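Local coordinates for ribokinase (PDB 1VM7), which probably catalyses the magnesium-dependent transfer of a phosphoryl group from ATP to O-5 of D-ribose, giving D-ribose 5-phosphate, at residues A[192-197]-A[209-214]. Numbering follows the deposited sequence.
Sequences KEIEAL and EKAAEK
Ile194 and Ala211 mark the nearest approach of two helical segments, 192-197 and 209-214, their CA atoms 7.0 Å apart on helices that follow one another in the chain. So close a spacing suits an alanine on one side, whose lone methyl takes up little depth, and a longer residue on the other, whose CG1-CD1 arm reaches across. Both side chains leave the backbone facing the opposing helix. In Ile194 the CG1 arm stands anti to the backbone N (chi1 -159°) and is itself extended (chi2 170°), which carries CD1 outward to the second helix. CG1 lies 3.8 Å from Ala211 CB, and CD1 touches the same methyl. Beyond it, CD1 rests 3.8 Å from the backbone N of Ala212 and 4.2 Å from Ala212 CB, so the end of the isoleucine lies against two consecutive small residues. Val225 and Val223 of strand 222-226 touch Ile194 and Ala212 respectively, placing the contact where the helix pair meets the large sheet of the pfkB-family fold. The side chain of Ile194 is about 6 Å from those of Asn190 and Leu227, both predicted to bind ATP, so the contact probably borders the nucleotide site. All three touching residues are buried, and apolar van der Waals contact joins the segments, with exclusion of water the likely gain; at 105 Å² it is small, so shared packing on the sheet probably matters too.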
ATOM      1  N   LYS A 192      -2.692  -4.418 -27.784  1.00 36.88           N
ATOM      2  CA  LYS A 192      -1.510  -3.626 -27.420  1.00 37.10           C
ATOM      3  C   LYS A 192      -0.274  -4.516 -27.332  1.00 36.48           C
ATOM      4  O   LYS A 192       0.803  -4.123 -27.753  1.00 36.88           O
ATOM      5  CB  LYS A 192      -1.699  -2.881 -26.090  1.00 38.00           C
ATOM      6  CG  LYS A 192      -2.701  -1.709 -26.207  1.00 40.13           C
ATOM      7  CD  LYS A 192      -2.284  -0.461 -25.415  1.00 42.01           C
ATOM      8  CE  LYS A 192      -3.198   0.730 -25.745  1.00 41.90           C
ATOM      9  NZ  LYS A 192      -2.441   2.037 -25.757  1.00 42.76           N
ATOM     10  N   GLU A 193      -0.426  -5.714 -26.780  1.00 35.48           N
ATOM     11  CA  GLU A 193       0.689  -6.632 -26.703  1.00 34.72           C
ATOM     12  C   GLU A 193       1.204  -7.105 -28.056  1.00 33.95           C
ATOM     13  O   GLU A 193       2.409  -7.109 -28.292  1.00 32.85           O
ATOM     14  CB  GLU A 193       0.355  -7.807 -25.833  1.00 35.48           C
ATOM     15  CG  GLU A 193       0.211  -7.384 -24.368  1.00 36.74           C
ATOM     16  CD  GLU A 193      -0.551  -8.384 -23.544  1.00 37.83           C
ATOM     17  OE1 GLU A 193      -1.101  -9.332 -24.121  1.00 34.83           O
ATOM     18  OE2 GLU A 193      -0.598  -8.204 -22.311  1.00 41.28           O
ATOM     19  N   ILE A 194       0.309  -7.483 -28.961  1.00 33.55           N
ATOM     20  CA  ILE A 194       0.774  -7.998 -30.224  1.00 32.95           C
ATOM     21  C   ILE A 194       1.539  -6.893 -30.994  1.00 33.02           C
ATOM     22  O   ILE A 194       2.511  -7.184 -31.702  1.00 31.96           O
ATOM     23  CB  ILE A 194      -0.329  -8.694 -31.065  1.00 32.72           C
ATOM     24  CG1 ILE A 194       0.347  -9.633 -32.085  1.00 33.76           C
ATOM     25  CG2 ILE A 194      -1.228  -7.684 -31.750  1.00 32.28           C
ATOM     26  CD1 ILE A 194      -0.574 -10.588 -32.838  1.00 33.41           C
ATOM     27  N   GLU A 195       1.116  -5.639 -30.807  1.00 33.22           N
ATOM     28  CA  GLU A 195       1.780  -4.486 -31.375  1.00 33.62           C
ATOM     29  C   GLU A 195       3.207  -4.373 -30.865  1.00 32.89           C
ATOM     30  O   GLU A 195       4.168  -4.277 -31.663  1.00 32.48           O
ATOM     31  CB  GLU A 195       1.030  -3.198 -31.030  1.00 33.67           C
ATOM     32  CG  GLU A 195      -0.117  -2.886 -31.973  1.00 36.27           C
ATOM     33  CD  GLU A 195      -0.862  -1.586 -31.630  1.00 36.51           C
ATOM     34  OE1 GLU A 195      -0.362  -0.489 -32.021  1.00 39.42           O
ATOM     35  OE2 GLU A 195      -1.954  -1.678 -31.002  1.00 38.34           O
ATOM     36  N   ALA A 196       3.334  -4.330 -29.542  1.00 32.45           N
ATOM     37  CA  ALA A 196       4.629  -4.220 -28.909  1.00 32.41           C
ATOM     38  C   ALA A 196       5.530  -5.389 -29.351  1.00 32.35           C
ATOM     39  O   ALA A 196       6.671  -5.197 -29.783  1.00 32.67           O
ATOM     40  CB  ALA A 196       4.495  -4.203 -27.436  1.00 32.54           C
ATOM     41  N   LEU A 197       4.992  -6.594 -29.257  1.00 32.48           N
ATOM     42  CA  LEU A 197       5.716  -7.801 -29.656  1.00 32.33           C
ATOM     43  C   LEU A 197       6.173  -7.739 -31.111  1.00 32.15           C
ATOM     44  O   LEU A 197       7.309  -8.130 -31.427  1.00 31.40           O
ATOM     45  CB  LEU A 197       4.857  -9.052 -29.494  1.00 32.45           C
ATOM     46  CG  LEU A 197       4.512  -9.495 -28.071  1.00 33.67           C
ATOM     47  CD1 LEU A 197       3.529 -10.661 -28.099  1.00 33.99           C
ATOM     48  CD2 LEU A 197       5.779  -9.882 -27.315  1.00 35.26           C
ATOM     49  N   GLU A 209      -3.076  -9.597 -37.972  1.00 31.35           N
ATOM     50  CA  GLU A 209      -3.014 -10.859 -38.700  1.00 31.87           C
ATOM     51  C   GLU A 209      -1.593 -11.170 -39.171  1.00 31.71           C
ATOM     52  O   GLU A 209      -1.144 -12.317 -39.092  1.00 31.12           O
ATOM     53  CB  GLU A 209      -3.947 -10.818 -39.918  1.00 32.31           C
ATOM     54  CG  GLU A 209      -5.433 -10.560 -39.567  1.00 33.63           C
ATOM     55  CD  GLU A 209      -5.819  -9.092 -39.687  1.00 35.17           C
ATOM     56  OE1 GLU A 209      -5.318  -8.270 -38.885  1.00 34.92           O
ATOM     57  OE2 GLU A 209      -6.598  -8.765 -40.618  1.00 37.65           O
ATOM     58  N   LYS A 210      -0.892 -10.146 -39.666  1.00 31.37           N
ATOM     59  CA  LYS A 210       0.472 -10.324 -40.171  1.00 31.33           C
ATOM     60  C   LYS A 210       1.451 -10.664 -39.072  1.00 30.81           C
ATOM     61  O   LYS A 210       2.381 -11.424 -39.307  1.00 30.16           O
ATOM     62  CB  LYS A 210       0.952  -9.080 -40.923  1.00 31.59           C
ATOM     63  CG  LYS A 210       2.251  -9.253 -41.682  1.00 31.68           C
ATOM     64  CD  LYS A 210       2.021  -9.862 -43.080  1.00 32.97           C
ATOM     65  CE  LYS A 210       2.010 -11.393 -43.008  1.00 32.39           C
ATOM     66  NZ  LYS A 210       1.946 -11.869 -44.400  1.00 30.98           N
ATOM     67  N   ALA A 211       1.253 -10.077 -37.890  1.00 30.89           N
ATOM     68  CA  ALA A 211       2.108 -10.336 -36.734  1.00 30.60           C
ATOM     69  C   ALA A 211       1.905 -11.775 -36.243  1.00 31.36           C
ATOM     70  O   ALA A 211       2.871 -12.507 -35.945  1.00 30.87           O
ATOM     71  CB  ALA A 211       1.783  -9.375 -35.600  1.00 30.69           C
ATOM     72  N   ALA A 212       0.630 -12.160 -36.125  1.00 31.35           N
ATOM     73  CA  ALA A 212       0.279 -13.487 -35.689  1.00 31.34           C
ATOM     74  C   ALA A 212       0.931 -14.505 -36.609  1.00 31.92           C
ATOM     75  O   ALA A 212       1.465 -15.516 -36.121  1.00 31.47           O
ATOM     76  CB  ALA A 212      -1.205 -13.668 -35.667  1.00 31.71           C
ATOM     77  N   GLU A 213       0.905 -14.225 -37.915  1.00 32.08           N
ATOM     78  CA  GLU A 213       1.535 -15.085 -38.901  1.00 32.89           C
ATOM     79  C   GLU A 213       3.020 -15.221 -38.675  1.00 32.95           C
ATOM     80  O   GLU A 213       3.566 -16.303 -38.817  1.00 33.31           O
ATOM     81  CB  GLU A 213       1.315 -14.565 -40.302  1.00 32.74           C
ATOM     82  CG  GLU A 213       0.034 -15.037 -40.955  1.00 33.94           C
ATOM     83  CD  GLU A 213       0.111 -14.925 -42.480  1.00 33.87           C
ATOM     84  OE1 GLU A 213       1.038 -14.248 -42.992  1.00 35.66           O
ATOM     85  OE2 GLU A 213      -0.730 -15.541 -43.174  1.00 37.22           O
ATOM     86  N   LYS A 214       3.685 -14.122 -38.347  1.00 33.08           N
ATOM     87  CA  LYS A 214       5.123 -14.185 -38.122  1.00 33.03           C
ATOM     88  C   LYS A 214       5.450 -15.001 -36.914  1.00 32.68           C
ATOM     89  O   LYS A 214       6.459 -15.680 -36.895  1.00 31.91           O
ATOM     90  CB  LYS A 214       5.736 -12.811 -38.003  1.00 33.26           C
ATOM     91  CG  LYS A 214       5.689 -12.135 -39.298  1.00 32.39           C
ATOM     92  CD  LYS A 214       6.289 -10.765 -39.332  1.00 33.75           C
ATOM     93  CE  LYS A 214       6.260 -10.291 -40.746  1.00 32.01           C
ATOM     94  NZ  LYS A 214       6.883 -11.315 -41.685  1.00 34.82           N
TER